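Local coordinates for protein GrgF (Penicillium sp. sh18, PDB 6LZH) that acts as a polyketide transferase of the alpha/beta hydrolase fold, taking part in the biosynthesis of the fungal furanone gregatin A, probably by a Claisen-type condensation, at residues L35-G40 with P50-W55; A190-A195 with G268-V273; N222-I227 with L249-H254; D262-K267 with E278-R283. All coordinates share one frame; numbering follows the deposited sequence.

Interaction 1 (L35-G40 with P50-W55); sequences LIMSPG and PDIAKW
Met37 reaches from the strand to the helix and lays the end of its thioether over Ile52 and Ala53, two neighbours on one turn. Its CG stands anti to the carbonyl carbon (chi1 -62°), the chain runs on extended through chi2, and a bend at chi3 (68°) turns the methyl aside from the sulfur, toward Ile52. The sulfur and the methyl therefore meet different residues: SD sits 3.7 Å from Ala53 CB, while CE lies 3.7 Å from Ile52 CG2. Met37 and Ile52 cross obliquely, with the methyl also near Ile52 CB, and the small Ala53 lets the sulfur come close to the helix backbone at its CA. Strand 32-38, helix 49-58 and strand 62-66 form a beta-alpha-beta unit of the alpha/beta hydrolase fold, and this buried, wholly apolar contact fastens the first strand of that unit to its helix. With Met37 cut back to an alanine, Ile52 CG2 and Ala53 CB would probably lose their only partner from 35-40 and a gap would open between strand and helix. Met37 also packs on Trp112 of the adjoining strand 108-114, and Ile52 carries the layer onward to Leu281 of helix 277-292.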
loop_
_atom_site.group_PDB
_atom_site.type_symbol
_atom_site.label_atom_id
_atom_site.label_comp_id
_atom_site.label_asym_id
_atom_site.label_seq_id
_atom_site.Cartn_x
_atom_site.Cartn_y
_atom_site.Cartn_z
ATOM N N LEU A 35 24.620 8.152 -3.787
ATOM C CA LEU A 35 23.597 7.519 -4.612
ATOM C C LEU A 35 23.227 6.169 -4.016
ATOM O O LEU A 35 24.110 5.347 -3.727
ATOM C CB LEU A 35 24.093 7.332 -6.047
ATOM C CG LEU A 35 23.062 6.949 -7.102
ATOM C CD1 LEU A 35 22.119 8.104 -7.354
ATOM C CD2 LEU A 35 23.775 6.552 -8.397
ATOM N N ILE A 36 21.925 5.952 -3.840
ATOM C CA ILE A 36 21.365 4.682 -3.391
ATOM C C ILE A 36 20.713 4.015 -4.596
ATOM O O ILE A 36 19.768 4.568 -5.180
ATOM C CB ILE A 36 20.351 4.879 -2.253
ATOM C CG1 ILE A 36 20.991 5.630 -1.081
ATOM C CG2 ILE A 36 19.780 3.528 -1.819
ATOM C CD1 ILE A 36 20.007 5.975 0.023
ATOM N N MET A 37 21.201 2.827 -4.958
ATOM C CA MET A 37 20.823 2.151 -6.198
ATOM C C MET A 37 19.933 0.946 -5.912
ATOM O O MET A 37 20.251 0.124 -5.043
ATOM C CB MET A 37 22.075 1.716 -6.968
ATOM C CG MET A 37 22.947 2.915 -7.378
ATOM S SD MET A 37 24.535 2.419 -8.078
ATOM C CE MET A 37 24.032 1.665 -9.639
ATOM N N SER A 38 18.830 0.832 -6.656
ATOM C CA SER A 38 17.833 -0.209 -6.446
ATOM C C SER A 38 17.766 -1.093 -7.684
ATOM O O SER A 38 17.674 -0.570 -8.812
ATOM C CB SER A 38 16.434 0.395 -6.175
ATOM O OG SER A 38 16.375 1.097 -4.951
ATOM N N PRO A 39 17.775 -2.425 -7.518
ATOM C CA PRO A 39 17.879 -3.325 -8.673
ATOM C C PRO A 39 16.528 -3.675 -9.274
ATOM O O PRO A 39 15.483 -3.227 -8.778
ATOM C CB PRO A 39 18.570 -4.565 -8.079
ATOM C CG PRO A 39 18.078 -4.593 -6.656
ATOM C CD PRO A 39 17.890 -3.144 -6.233
ATOM N N GLY A 40 16.540 -4.495 -10.327
ATOM C CA GLY A 40 15.333 -4.815 -11.062
ATOM C C GLY A 40 14.439 -5.812 -10.339
ATOM O O GLY A 40 14.667 -6.203 -9.191
ATOM N N PRO A 50 26.594 -3.329 -9.952
ATOM C CA PRO A 50 27.906 -3.059 -9.328
ATOM C C PRO A 50 28.865 -2.300 -10.230
ATOM O O PRO A 50 29.574 -1.399 -9.756
ATOM C CB PRO A 50 28.427 -4.467 -9.003
ATOM C CG PRO A 50 27.189 -5.258 -8.773
ATOM C CD PRO A 50 26.226 -4.755 -9.820
ATOM N N ASP A 51 28.908 -2.645 -11.524
ATOM C CA ASP A 51 29.808 -1.934 -12.430
ATOM C C ASP A 51 29.341 -0.503 -12.645
ATOM O O ASP A 51 30.165 0.410 -12.792
ATOM C CB ASP A 51 29.931 -2.680 -13.761
ATOM C CG ASP A 51 31.199 -2.296 -14.525
ATOM O OD1 ASP A 51 32.307 -2.455 -13.969
ATOM O OD2 ASP A 51 31.081 -1.802 -15.663
ATOM N N ILE A 52 28.027 -0.275 -12.622
ATOM C CA ILE A 52 27.542 1.098 -12.698
ATOM C C ILE A 52 27.905 1.863 -11.424
ATOM O O ILE A 52 28.305 3.038 -11.477
ATOM C CB ILE A 52 26.028 1.106 -12.967
ATOM C CG1 ILE A 52 25.734 0.498 -14.351
ATOM C CG2 ILE A 52 25.504 2.514 -12.877
ATOM C CD1 ILE A 52 24.215 0.345 -14.705
ATOM N N ALA A 53 27.744 1.227 -10.259
ATOM C CA ALA A 53 28.193 1.851 -9.016
ATOM C C ALA A 53 29.674 2.206 -9.094
ATOM O O ALA A 53 30.082 3.317 -8.723
ATOM C CB ALA A 53 27.928 0.919 -7.833
ATOM N N LYS A 54 30.492 1.271 -9.592
ATOM C CA LYS A 54 31.923 1.525 -9.726
ATOM C C LYS A 54 32.192 2.748 -10.599
ATOM O O LYS A 54 33.055 3.576 -10.273
ATOM C CB LYS A 54 32.611 0.284 -10.307
ATOM C CG LYS A 54 34.124 0.418 -10.402
ATOM C CD LYS A 54 34.761 0.313 -9.026
ATOM C CE LYS A 54 36.284 0.249 -9.086
ATOM N NZ LYS A 54 36.920 1.438 -8.423
ATOM N N TRP A 55 31.452 2.885 -11.706
ATOM C CA TRP A 55 31.613 4.048 -12.574
ATOM C C TRP A 55 31.272 5.347 -11.844
ATOM O O TRP A 55 32.006 6.335 -11.950
ATOM C CB TRP A 55 30.743 3.885 -13.823
ATOM C CG TRP A 55 30.976 4.912 -14.899
ATOM C CD1 TRP A 55 31.750 4.764 -16.026
ATOM C CD2 TRP A 55 30.414 6.234 -14.974
ATOM N NE1 TRP A 55 31.702 5.909 -16.775
ATOM C CE2 TRP A 55 30.891 6.824 -16.158
ATOM C CE3 TRP A 55 29.557 6.975 -14.149
ATOM C CZ2 TRP A 55 30.540 8.126 -16.546
ATOM C CZ3 TRP A 55 29.206 8.274 -14.532
ATOM C CH2 TRP A 55 29.693 8.832 -15.725
#

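Interaction 2 (A190-A195 with G268-V273); sequences AEMMPA and GHLDWV
Met192 directs its sulfur at the edge of the His269 imidazole, and this is the close part of the contact: SD stands 3.4 Å from CD2, near the ring plane. Measured to the ring centroid the sulfur is 4.5 Å away and 83° off the normal, a Met-aromatic approach at the edge and not over a face. Bends at chi2 (-74°) and chi3 of Met192 fold its chain so that SD, and not the terminal methyl, is presented to the histidine. Packing thins out toward Leu270, whose CD1 lies 4.3 Å from the same sulfur, and toward Ala195, which approaches the loop without touching it. Met192, Leu270 and Ala195 are all partly exposed, whereas His269 is buried. Within the loop, Gly268 N donates to Asp271 OD1 at 2.7 Å, on the syn side of the carboxylate, tying the backbone around the histidine; a weak bond from Trp272 NE1 to His269 O only adds to this. Helix 187-198 thus borders the active site, where His269 probably forms a catalytic triad with Cys115 and Asp240. His269 ND1, across the ring from CD2, is hydrogen-bonded to Asp240 OD2, which would hold the ring's rotation. A thioether beside CD2 adds no competing hydrogen bond, so the contact borders the imidazole with a polarisable, apolar group and leaves its polar pairing to the triad.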
loop_
_atom_site.group_PDB
_atom_site.type_symbol
_atom_site.label_atom_id
_atom_site.label_comp_id
_atom_site.label_asym_id
_atom_site.label_seq_id
_atom_site.Cartn_x
_atom_site.Cartn_y
_atom_site.Cartn_z
ATOM N N ALA A 190 9.292 -13.526 -17.147
ATOM C CA ALA A 190 9.537 -14.681 -18.000
ATOM C C ALA A 190 10.346 -14.303 -19.237
ATOM O O ALA A 190 11.063 -15.148 -19.788
ATOM C CB ALA A 190 8.204 -15.318 -18.390
ATOM N N GLU A 191 10.243 -13.046 -19.684
ATOM C CA GLU A 191 11.018 -12.582 -20.834
ATOM C C GLU A 191 12.461 -12.287 -20.460
ATOM O O GLU A 191 13.375 -12.544 -21.249
ATOM C CB GLU A 191 10.393 -11.318 -21.423
ATOM C CG GLU A 191 9.471 -11.554 -22.587
ATOM C CD GLU A 191 8.589 -10.354 -22.856
ATOM O OE1 GLU A 191 7.491 -10.539 -23.423
ATOM O OE2 GLU A 191 8.998 -9.229 -22.491
ATOM N N MET A 192 12.682 -11.711 -19.282
ATOM C CA MET A 192 14.033 -11.321 -18.901
ATOM C C MET A 192 14.864 -12.517 -18.461
ATOM O O MET A 192 16.066 -12.570 -18.747
ATOM C CB MET A 192 13.980 -10.267 -17.796
ATOM C CG MET A 192 13.374 -8.955 -18.266
ATOM S SD MET A 192 14.530 -8.050 -19.319
ATOM C CE MET A 192 13.983 -8.538 -20.959
ATOM N N MET A 193 14.241 -13.483 -17.781
ATOM C CA MET A 193 14.978 -14.593 -17.174
ATOM C C MET A 193 15.899 -15.322 -18.152
ATOM O O MET A 193 17.086 -15.497 -17.828
ATOM C CB MET A 193 13.980 -15.557 -16.506
ATOM C CG MET A 193 14.491 -16.993 -16.329
ATOM S SD MET A 193 13.229 -18.124 -15.682
ATOM C CE MET A 193 12.147 -18.302 -17.100
ATOM N N PRO A 194 15.456 -15.744 -19.342
ATOM C CA PRO A 194 16.387 -16.459 -20.231
ATOM C C PRO A 194 17.556 -15.607 -20.704
ATOM O O PRO A 194 18.665 -16.129 -20.838
ATOM C CB PRO A 194 15.487 -16.890 -21.396
ATOM C CG PRO A 194 14.114 -16.864 -20.850
ATOM C CD PRO A 194 14.105 -15.704 -19.922
ATOM N N ALA A 195 17.352 -14.306 -20.950
ATOM C CA ALA A 195 18.475 -13.469 -21.368
ATOM C C ALA A 195 19.475 -13.300 -20.234
ATOM O O ALA A 195 20.691 -13.363 -20.452
ATOM C CB ALA A 195 17.988 -12.102 -21.853
ATOM N N GLY A 268 16.273 -1.730 -26.250
ATOM C CA GLY A 268 15.221 -2.360 -25.484
ATOM C C GLY A 268 15.512 -2.314 -23.998
ATOM O O GLY A 268 16.344 -1.532 -23.524
ATOM N N HIS A 269 14.843 -3.206 -23.256
ATOM C CA HIS A 269 14.814 -3.115 -21.799
ATOM C C HIS A 269 16.183 -3.335 -21.185
ATOM O O HIS A 269 16.505 -2.747 -20.147
ATOM C CB HIS A 269 13.845 -4.137 -21.211
ATOM C CG HIS A 269 13.610 -3.948 -19.745
ATOM N ND1 HIS A 269 13.102 -2.777 -19.218
ATOM C CD2 HIS A 269 13.827 -4.774 -18.694
ATOM C CE1 HIS A 269 13.019 -2.892 -17.904
ATOM N NE2 HIS A 269 13.436 -4.100 -17.563
ATOM N N LEU A 270 16.982 -4.196 -21.792
ATOM C CA LEU A 270 18.270 -4.614 -21.265
ATOM C C LEU A 270 19.424 -4.367 -22.211
ATOM O O LEU A 270 20.532 -4.075 -21.750
ATOM C CB LEU A 270 18.234 -6.117 -20.958
ATOM C CG LEU A 270 18.938 -6.625 -19.712
ATOM C CD1 LEU A 270 18.205 -6.068 -18.515
ATOM C CD2 LEU A 270 18.922 -8.158 -19.713
ATOM N N ASP A 271 19.205 -4.496 -23.523
ATOM C CA ASP A 271 20.316 -4.512 -24.466
ATOM C C ASP A 271 21.042 -3.180 -24.556
ATOM O O ASP A 271 22.092 -3.104 -25.213
ATOM C CB ASP A 271 19.839 -4.969 -25.853
ATOM C CG ASP A 271 18.679 -4.150 -26.391
ATOM O OD1 ASP A 271 18.717 -2.900 -26.290
ATOM O OD2 ASP A 271 17.743 -4.765 -26.952
ATOM N N TRP A 272 20.545 -2.134 -23.892
ATOM C CA TRP A 272 21.350 -0.922 -23.813
ATOM C C TRP A 272 22.673 -1.163 -23.086
ATOM O O TRP A 272 23.596 -0.355 -23.230
ATOM C CB TRP A 272 20.554 0.206 -23.133
ATOM C CG TRP A 272 20.099 -0.136 -21.766
ATOM C CD1 TRP A 272 18.891 -0.662 -21.410
ATOM C CD2 TRP A 272 20.849 0.009 -20.552
ATOM N NE1 TRP A 272 18.847 -0.862 -20.051
ATOM C CE2 TRP A 272 20.036 -0.454 -19.503
ATOM C CE3 TRP A 272 22.130 0.482 -20.254
ATOM C CZ2 TRP A 272 20.465 -0.458 -18.166
ATOM C CZ3 TRP A 272 22.552 0.476 -18.925
ATOM C CH2 TRP A 272 21.722 0.018 -17.907
ATOM N N VAL A 273 22.791 -2.241 -22.300
ATOM C CA VAL A 273 24.058 -2.538 -21.637
ATOM C C VAL A 273 25.169 -2.864 -22.627
ATOM O O VAL A 273 26.340 -2.891 -22.238
ATOM C CB VAL A 273 23.929 -3.702 -20.615
ATOM C CG1 VAL A 273 23.007 -3.322 -19.451
ATOM C CG2 VAL A 273 23.478 -4.995 -21.294
#

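Interaction 3 (N222-I227 with L249-H254); sequences NVVQYI and LNCFEH
Van der Waals contacts carry the join between Val224 and the last turn of helix 245-254. The two methyls of Val224 divide the work: CG1 meets Cys251 SG at 3.9 Å, and CG2 meets His254 CB at 3.8 Å. Cys251 SG is anti to its backbone N (chi1 -175°), which brings the sulfur to the valine. Beside this pair, Gln225 contributes its CB, 3.8 Å from His254 O, where the backbones come nearest each other.

No hydrogen bond spans the two segments; the one made by a contacting side chain stays inside the helix. His254 ND1 donates to Asn250 O at 2.8 Å in a nearly straight bond (170°), with the acceptor close to the imidazole plane but the donor well above the plane of the carbonyl. His254 N reaches the same oxygen from the opposite face, so one carbonyl takes two donors and the ring is held in place.

The contact joins the loop before strand 232-237 to the helix that follows that strand in the alpha/beta hydrolase fold. Asn222 and Val223 of the same loop meet the second subunit. The touching surfaces are largely apolar, and cohesion probably rests on van der Waals fit, with Val224 and Cys251 buried and His254 at the exposed margin.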
loop_
_atom_site.group_PDB
_atom_site.type_symbol
_atom_site.label_atom_id
_atom_site.label_comp_id
_atom_site.label_asym_id
_atom_site.label_seq_id
_atom_site.Cartn_x
_atom_site.Cartn_y
_atom_site.Cartn_z
ATOM N N ASN A 222 -0.222 7.315 -9.296
ATOM C CA ASN A 222 -0.979 8.092 -8.319
ATOM C C ASN A 222 -0.111 8.940 -7.396
ATOM O O ASN A 222 -0.661 9.766 -6.655
ATOM C CB ASN A 222 -1.829 7.163 -7.463
ATOM C CG ASN A 222 -3.112 6.728 -8.160
ATOM O OD1 ASN A 222 -3.993 6.145 -7.535
ATOM N ND2 ASN A 222 -3.223 7.016 -9.453
ATOM N N VAL A 223 1.216 8.751 -7.384
ATOM C CA VAL A 223 2.026 9.519 -6.445
ATOM C C VAL A 223 3.176 10.260 -7.125
ATOM O O VAL A 223 3.817 11.105 -6.492
ATOM C CB VAL A 223 2.555 8.627 -5.299
ATOM C CG1 VAL A 223 1.410 7.795 -4.682
ATOM C CG2 VAL A 223 3.698 7.726 -5.763
ATOM N N VAL A 224 3.453 9.975 -8.404
ATOM C CA VAL A 224 4.622 10.613 -9.022
ATOM C C VAL A 224 4.439 12.122 -9.190
ATOM O O VAL A 224 5.433 12.861 -9.296
ATOM C CB VAL A 224 4.986 9.965 -10.368
ATOM C CG1 VAL A 224 5.530 8.567 -10.143
ATOM C CG2 VAL A 224 3.788 9.978 -11.348
ATOM N N GLN A 225 3.195 12.617 -9.175
ATOM C CA GLN A 225 2.995 14.062 -9.228
ATOM C C GLN A 225 3.544 14.764 -7.995
ATOM O O GLN A 225 3.781 15.978 -8.044
ATOM C CB GLN A 225 1.509 14.397 -9.410
ATOM C CG GLN A 225 0.655 14.117 -8.201
ATOM C CD GLN A 225 -0.002 12.745 -8.259
ATOM O OE1 GLN A 225 0.565 11.789 -8.821
ATOM N NE2 GLN A 225 -1.215 12.642 -7.703
ATOM N N TYR A 226 3.787 14.030 -6.907
ATOM C CA TYR A 226 4.327 14.611 -5.681
ATOM C C TYR A 226 5.847 14.664 -5.647
ATOM O O TYR A 226 6.419 15.176 -4.676
ATOM C CB TYR A 226 3.838 13.834 -4.461
ATOM C CG TYR A 226 2.325 13.726 -4.347
ATOM C CD1 TYR A 226 1.517 14.851 -4.427
ATOM C CD2 TYR A 226 1.720 12.503 -4.152
ATOM C CE1 TYR A 226 0.147 14.764 -4.304
ATOM C CE2 TYR A 226 0.343 12.397 -4.034
ATOM C CZ TYR A 226 -0.439 13.532 -4.110
ATOM O OH TYR A 226 -1.814 13.423 -3.994
ATOM N N ILE A 227 6.532 14.122 -6.647
ATOM C CA ILE A 227 7.986 14.200 -6.618
ATOM C C ILE A 227 8.433 15.656 -6.643
ATOM O O ILE A 227 9.264 16.082 -5.834
ATOM C CB ILE A 227 8.586 13.387 -7.776
ATOM C CG1 ILE A 227 8.240 11.899 -7.614
ATOM C CG2 ILE A 227 10.103 13.628 -7.863
ATOM C CD1 ILE A 227 8.492 11.073 -8.868
ATOM N N LEU A 249 6.574 6.420 -20.583
ATOM C CA LEU A 249 6.302 7.802 -20.976
ATOM C C LEU A 249 5.011 8.298 -20.349
ATOM O O LEU A 249 4.901 9.479 -20.001
ATOM C CB LEU A 249 6.236 7.915 -22.497
ATOM C CG LEU A 249 7.589 7.599 -23.159
ATOM C CD1 LEU A 249 7.556 7.864 -24.658
ATOM C CD2 LEU A 249 8.713 8.388 -22.479
ATOM N N ASN A 250 4.045 7.399 -20.167
ATOM C CA ASN A 250 2.835 7.749 -19.431
ATOM C C ASN A 250 3.180 8.192 -18.016
ATOM O O ASN A 250 2.687 9.218 -17.533
ATOM C CB ASN A 250 1.878 6.553 -19.427
ATOM C CG ASN A 250 1.110 6.421 -20.750
ATOM O OD1 ASN A 250 1.069 7.370 -21.543
ATOM N ND2 ASN A 250 0.492 5.261 -20.987
ATOM N N CYS A 251 4.064 7.454 -17.351
ATOM C CA CYS A 251 4.506 7.868 -16.025
ATOM C C CYS A 251 5.193 9.235 -16.079
ATOM O O CYS A 251 4.893 10.130 -15.271
ATOM C CB CYS A 251 5.423 6.796 -15.436
ATOM S SG CYS A 251 5.925 7.112 -13.719
ATOM N N PHE A 252 6.115 9.419 -17.031
ATOM C CA PHE A 252 6.768 10.722 -17.179
ATOM C C PHE A 252 5.742 11.831 -17.388
ATOM O O PHE A 252 5.879 12.926 -16.831
ATOM C CB PHE A 252 7.769 10.709 -18.335
ATOM C CG PHE A 252 8.658 11.939 -18.385
ATOM C CD1 PHE A 252 9.775 12.025 -17.562
ATOM C CD2 PHE A 252 8.375 13.004 -19.232
ATOM C CE1 PHE A 252 10.587 13.142 -17.564
ATOM C CE2 PHE A 252 9.210 14.153 -19.259
ATOM C CZ PHE A 252 10.310 14.212 -18.409
ATOM N N GLU A 253 4.701 11.559 -18.176
ATOM C CA GLU A 253 3.707 12.592 -18.438
ATOM C C GLU A 253 2.961 12.984 -17.168
ATOM O O GLU A 253 2.595 14.151 -17.006
ATOM C CB GLU A 253 2.751 12.123 -19.536
ATOM C CG GLU A 253 3.447 12.083 -20.898
ATOM C CD GLU A 253 2.549 11.685 -22.049
ATOM O OE1 GLU A 253 1.660 12.483 -22.415
ATOM O OE2 GLU A 253 2.750 10.585 -22.605
ATOM N N HIS A 254 2.780 12.042 -16.230
ATOM C CA HIS A 254 2.109 12.332 -14.963
ATOM C C HIS A 254 2.992 13.087 -13.978
ATOM O O HIS A 254 2.475 13.677 -13.024
ATOM C CB HIS A 254 1.624 11.034 -14.309
ATOM C CG HIS A 254 0.368 10.494 -14.911
ATOM N ND1 HIS A 254 0.362 9.704 -16.039
ATOM C CD2 HIS A 254 -0.928 10.634 -14.543
ATOM C CE1 HIS A 254 -0.884 9.375 -16.337
ATOM N NE2 HIS A 254 -1.686 9.928 -15.446
#

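Interaction 4 (D262-K267 with E278-R283); sequences DILKGK and ESILNR. With NA (sodium ion), chain C.
The Arg283 guanidinium carries Asp262 CB over one face, 3.4 Å above its plane and displaced toward the rim, while the carboxylate and guanidinium planes lie 35° apart. Asp262 OD1 comes within 3.2 Å of Arg283 NH1. The salt bridge from Asp262 OD2 to Arg283 NH1 is long (3.7 Å) and acts through charge alone, because OD2 lies well out of the guanidinium plane and no N-H points at it. Arg283 arrives there through an extended chi1 and a bend at chi2 (69°) that folds the chain back toward the strand.

Asp262 has further partners. Its OD1 coordinates a sodium ion at 2.4 Å. Ile263 O and two waters are further ligands of the metal, and one of those waters also donates to Asp262 OD2. Another water donates both to OD2 and to Ile280 O, bridging strand and helix. Farther along, Leu264 and Ile280 cross at about a right angle, with Leu264 CD2 4.0 Å from Ile280 CG1, and Trp272 packs against both.

Strand 259-264 is the outermost strand at this end of the main sheet, and helix 277-292 packs against it. A leucine in place of Arg283 would probably leave the Asp262 carboxylate without its cationic neighbour, its charge then balanced chiefly by the sodium. Bound metal, guanidinium and water all converge on one buried carboxylate, which is likely to keep it ionised and to link the metal site electrostatically to the helix.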
loop_
_atom_site.group_PDB
_atom_site.type_symbol
_atom_site.label_atom_id
_atom_site.label_comp_id
_atom_site.label_asym_id
_atom_site.label_seq_id
_atom_site.Cartn_x
_atom_site.Cartn_y
_atom_site.Cartn_z
ATOM N N ASP A 262 15.493 11.114 -20.898
ATOM C CA ASP A 262 16.449 10.631 -21.895
ATOM C C ASP A 262 15.884 9.374 -22.537
ATOM O O ASP A 262 15.525 8.429 -21.831
ATOM C CB ASP A 262 17.810 10.332 -21.260
ATOM C CG ASP A 262 18.850 9.929 -22.287
ATOM O OD1 ASP A 262 18.611 10.205 -23.488
ATOM O OD2 ASP A 262 19.896 9.366 -21.896
ATOM N N ILE A 263 15.774 9.371 -23.865
ATOM C CA ILE A 263 15.369 8.187 -24.619
ATOM C C ILE A 263 16.620 7.482 -25.115
ATOM O O ILE A 263 17.450 8.101 -25.787
ATOM C CB ILE A 263 14.470 8.562 -25.815
ATOM C CG1 ILE A 263 13.249 9.353 -25.358
ATOM C CG2 ILE A 263 14.058 7.298 -26.578
ATOM C CD1 ILE A 263 12.222 8.521 -24.630
ATOM N N LEU A 264 16.737 6.178 -24.850
ATOM C CA LEU A 264 17.884 5.418 -25.365
ATOM C C LEU A 264 17.507 4.905 -26.750
ATOM O O LEU A 264 16.824 3.887 -26.885
ATOM C CB LEU A 264 18.262 4.279 -24.433
ATOM C CG LEU A 264 18.558 4.639 -22.973
ATOM C CD1 LEU A 264 19.045 3.409 -22.231
ATOM C CD2 LEU A 264 19.595 5.756 -22.889
ATOM N N LYS A 265 17.975 5.609 -27.779
ATOM C CA LYS A 265 17.550 5.331 -29.148
ATOM C C LYS A 265 17.953 3.922 -29.575
ATOM O O LYS A 265 19.099 3.507 -29.394
ATOM C CB LYS A 265 18.153 6.369 -30.092
ATOM C CG LYS A 265 17.334 7.657 -30.214
ATOM C CD LYS A 265 16.138 7.459 -31.158
ATOM C CE LYS A 265 15.050 8.522 -30.968
ATOM N NZ LYS A 265 13.844 7.985 -30.249
ATOM N N GLY A 266 16.998 3.179 -30.125
ATOM C CA GLY A 266 17.277 1.860 -30.655
ATOM C C GLY A 266 17.430 0.755 -29.633
ATOM O O GLY A 266 17.766 -0.373 -30.014
ATOM N N LYS A 267 17.186 1.019 -28.357
ATOM C CA LYS A 267 17.485 0.055 -27.312
ATOM C C LYS A 267 16.211 -0.467 -26.672
ATOM O O LYS A 267 15.207 0.249 -26.564
ATOM C CB LYS A 267 18.384 0.673 -26.237
ATOM C CG LYS A 267 19.682 1.275 -26.785
ATOM C CD LYS A 267 20.477 0.249 -27.583
ATOM C CE LYS A 267 21.760 0.867 -28.119
ATOM N NZ LYS A 267 22.572 -0.131 -28.871
ATOM N N GLU A 278 28.992 4.538 -21.531
ATOM C CA GLU A 278 29.717 5.716 -21.057
ATOM C C GLU A 278 28.904 6.981 -21.300
ATOM O O GLU A 278 28.800 7.857 -20.431
ATOM C CB GLU A 278 31.085 5.817 -21.757
ATOM C CG GLU A 278 31.854 7.094 -21.439
ATOM C CD GLU A 278 32.569 7.021 -20.091
ATOM O OE1 GLU A 278 32.699 5.909 -19.537
ATOM O OE2 GLU A 278 33.023 8.072 -19.595
ATOM N N SER A 279 28.315 7.098 -22.486
ATOM C CA SER A 279 27.536 8.289 -22.776
ATOM C C SER A 279 26.222 8.300 -22.003
ATOM O O SER A 279 25.763 9.374 -21.584
ATOM C CB SER A 279 27.297 8.394 -24.283
ATOM O OG SER A 279 26.383 9.431 -24.555
ATOM N N ILE A 280 25.629 7.121 -21.781
ATOM C CA ILE A 280 24.417 7.025 -20.969
ATOM C C ILE A 280 24.692 7.539 -19.560
ATOM O O ILE A 280 23.939 8.356 -19.009
ATOM C CB ILE A 280 23.905 5.568 -20.946
ATOM C CG1 ILE A 280 23.501 5.112 -22.359
ATOM C CG2 ILE A 280 22.761 5.410 -19.942
ATOM C CD1 ILE A 280 23.054 3.615 -22.436
ATOM N N LEU A 281 25.798 7.083 -18.962
ATOM C CA LEU A 281 26.084 7.462 -17.580
ATOM C C LEU A 281 26.587 8.906 -17.477
ATOM O O LEU A 281 26.316 9.580 -16.473
ATOM C CB LEU A 281 27.078 6.464 -16.974
ATOM C CG LEU A 281 26.557 5.021 -16.847
ATOM C CD1 LEU A 281 27.591 4.114 -16.194
ATOM C CD2 LEU A 281 25.246 4.973 -16.057
ATOM N N ASN A 282 27.326 9.397 -18.482
ATOM C CA ASN A 282 27.742 10.805 -18.470
ATOM C C ASN A 282 26.541 11.734 -18.446
ATOM O O ASN A 282 26.561 12.775 -17.773
ATOM C CB ASN A 282 28.603 11.121 -19.682
ATOM C CG ASN A 282 30.057 10.881 -19.411
ATOM O OD1 ASN A 282 30.513 11.091 -18.288
ATOM N ND2 ASN A 282 30.796 10.418 -20.421
ATOM N N ARG A 283 25.494 11.371 -19.185
ATOM C CA ARG A 283 24.260 12.155 -19.196
ATOM C C ARG A 283 23.628 12.197 -17.807
ATOM O O ARG A 283 23.257 13.271 -17.315
ATOM C CB ARG A 283 23.302 11.568 -20.235
ATOM C CG ARG A 283 21.854 12.074 -20.161
ATOM C CD ARG A 283 21.722 13.549 -20.579
ATOM N NE ARG A 283 20.318 13.943 -20.612
ATOM C CZ ARG A 283 19.500 13.639 -21.613
ATOM N NH1 ARG A 283 19.961 12.964 -22.655
ATOM N NH2 ARG A 283 18.225 14.013 -21.573
HETATM NA NA NA C . 19.258 9.707 -25.783
HETATM O O HOH W 1 21.068 8.281 -19.532
HETATM O O HOH W 2 21.129 8.820 -24.421
HETATM O O HOH W 3 20.278 7.680 -27.368
#

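Overall arrangement
The four contacts sample one alpha/beta hydrolase domain built round a mixed sheet. Along the chain, interaction 1 closes first; interaction 3 falls between the two segments of interaction 2, whose second segment lies in the loop between those of interaction 4. Interactions 1 and 4 reach the same sheet, their centres about 16 Å apart, and helices 49-58 and 277-292 meet through Trp55 and Glu278. Trp272 of interaction 2 touches both Ile52 and Leu264, so the loop carrying the active-site histidine rests on these two contacts. Interaction 3, about 25 Å from interaction 2 between centres, meets interaction 4 through Leu249 and Ile263 and lies toward the second subunit.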